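Side-chain contact in NeuRonal IgCAM-5 (Caenorhabditis elegans, PDB 6ON6), which probably serves as a neuronal cell-surface adhesion receptor, its first immunoglobulin domain pairing with a second copy of itself to form a homodimer: residues N31-S35 with H36-F40. Sequence-based numbering, arbitrary orientation.
Sequences NDLGS and HMVAF
Leu33 and His36 close a type II' beta turn, the backbone N of His36 giving a hydrogen bond to Leu33 O over 3.1 Å and Gly34 supplying the positive phi of 55° at the first inner corner. The imidazole adds a second grip on the same oxygen. With CG of His36 beside its own backbone N (chi1 -73°), the ring swings back so that its ND1 edge meets Leu33 O at 3.2 Å, the donated bond somewhat bent at 144°. The oxygen lies almost exactly in the imidazole plane, and the two donors reach it from opposite faces of the Leu33 carbonyl plane. The isobutyl group of Leu33, CG anti to the backbone N, runs alongside the carbonyl of His36, with CG and CD2 each 3.6 Å from His36 O, and crosses Val38 at an angle, CD1 lying 3.9 Å from CG2 of Val38. Both Leu33 and Val38 also touch Trp76 of strand 75-80, which brings them into the hydrophobic interior between the two sheets. A water donates to Gly34 O and His36 O, tying the turn to the chain that leaves it. Next along, Met37 turns its side chain to Phe52 and to Phe57 of the second subunit. Without the imidazole, as with an alanine here, Leu33 O is likely to keep, of these two bonds, just the one from the backbone N-H, and the turn to be less firmly held. The segment joins strand 24-31 of one sheet to strand 38-42 of the other, the B-to-C connection of an immunoglobulin sandwich. The turn is thus held by two N-H groups of one histidine on a single carbonyl, and by Leu33 packed on Val38 and Trp76.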
loop_
_atom_site.group_PDB
_atom_site.type_symbol
_atom_site.label_atom_id
_atom_site.label_comp_id
_atom_site.label_asym_id
_atom_site.label_seq_id
_atom_site.Cartn_x
_atom_site.Cartn_y
_atom_site.Cartn_z
ATOM N N ASN A 31 -1.998 19.000 -5.923
ATOM C CA ASN A 31 -2.930 20.049 -6.306
ATOM C C ASN A 31 -4.273 19.398 -6.583
ATOM O O ASN A 31 -4.341 18.297 -7.151
ATOM C CB ASN A 31 -2.422 20.803 -7.541
ATOM C CG ASN A 31 -1.190 21.625 -7.229
ATOM O OD1 ASN A 31 -1.028 22.094 -6.100
ATOM N ND2 ASN A 31 -0.284 21.736 -8.188
ATOM N N ASP A 32 -5.343 20.087 -6.165
ATOM C CA ASP A 32 -6.719 19.655 -6.433
ATOM C C ASP A 32 -7.024 18.257 -5.878
ATOM O O ASP A 32 -7.645 17.421 -6.535
ATOM C CB ASP A 32 -7.048 19.782 -7.923
ATOM C CG ASP A 32 -6.841 21.201 -8.430
ATOM O OD1 ASP A 32 -7.446 22.125 -7.851
ATOM O OD2 ASP A 32 -6.035 21.384 -9.362
ATOM N N LEU A 33 -6.537 17.977 -4.660
ATOM C CA LEU A 33 -6.762 16.659 -4.066
ATOM C C LEU A 33 -8.243 16.396 -3.818
ATOM O O LEU A 33 -8.718 15.271 -4.013
ATOM C CB LEU A 33 -5.964 16.518 -2.763
ATOM C CG LEU A 33 -6.124 15.156 -2.094
ATOM C CD1 LEU A 33 -5.458 14.076 -2.931
ATOM C CD2 LEU A 33 -5.548 15.185 -0.687
ATOM N N GLY A 34 -8.999 17.429 -3.436
ATOM C CA GLY A 34 -10.383 17.201 -3.051
ATOM C C GLY A 34 -10.507 16.156 -1.955
ATOM O O GLY A 34 -9.778 16.165 -0.958
ATOM N N SER A 35 -11.445 15.233 -2.137
ATOM C CA SER A 35 -11.727 14.193 -1.162
ATOM C C SER A 35 -10.919 12.938 -1.409
ATOM O O SER A 35 -11.191 11.901 -0.792
ATOM C CB SER A 35 -13.198 13.831 -1.227
ATOM O OG SER A 35 -13.505 13.440 -2.550
ATOM N N HIS A 36 -9.938 12.999 -2.295
ATOM C CA HIS A 36 -9.157 11.816 -2.572
ATOM C C HIS A 36 -8.170 11.527 -1.445
ATOM O O HIS A 36 -7.851 12.385 -0.619
ATOM C CB HIS A 36 -8.461 11.954 -3.914
ATOM C CG HIS A 36 -9.389 11.817 -5.075
ATOM N ND1 HIS A 36 -10.001 12.898 -5.677
ATOM C CD2 HIS A 36 -9.819 10.720 -5.740
ATOM C CE1 HIS A 36 -10.760 12.466 -6.666
ATOM N NE2 HIS A 36 -10.663 11.153 -6.732
ATOM N N MET A 37 -7.724 10.280 -1.399
ATOM C CA MET A 37 -6.812 9.790 -0.367
ATOM C C MET A 37 -5.401 9.660 -0.921
ATOM O O MET A 37 -5.216 9.223 -2.060
ATOM C CB MET A 37 -7.274 8.407 0.089
ATOM C CG MET A 37 -8.597 8.411 0.791
ATOM S SD MET A 37 -8.444 9.071 2.454
ATOM C CE MET A 37 -9.038 10.738 2.234
ATOM N N VAL A 38 -4.410 9.948 -0.067
ATOM C CA VAL A 38 -2.988 9.838 -0.392
ATOM C C VAL A 38 -2.406 8.672 0.396
ATOM O O VAL A 38 -2.609 8.574 1.614
ATOM C CB VAL A 38 -2.221 11.113 -0.004
ATOM C CG1 VAL A 38 -0.745 10.971 -0.283
ATOM C CG2 VAL A 38 -2.739 12.308 -0.784
ATOM N N ALA A 39 -1.652 7.820 -0.286
ATOM C CA ALA A 39 -0.954 6.723 0.386
ATOM C C ALA A 39 0.511 6.754 -0.021
ATOM O O ALA A 39 0.832 7.057 -1.162
ATOM C CB ALA A 39 -1.584 5.360 0.037
ATOM N N PHE A 40 1.414 6.449 0.910
ATOM C CA PHE A 40 2.830 6.282 0.583
ATOM C C PHE A 40 3.174 4.804 0.664
ATOM O O PHE A 40 2.764 4.122 1.603
ATOM C CB PHE A 40 3.744 7.013 1.566
ATOM C CG PHE A 40 3.819 8.487 1.319
ATOM C CD1 PHE A 40 4.894 9.053 0.650
ATOM C CD2 PHE A 40 2.823 9.320 1.778
ATOM C CE1 PHE A 40 4.951 10.434 0.413
ATOM C CE2 PHE A 40 2.885 10.696 1.542
ATOM C CZ PHE A 40 3.980 11.234 0.912
HETATM O O HOH W 1 -8.743 14.271 0.839
#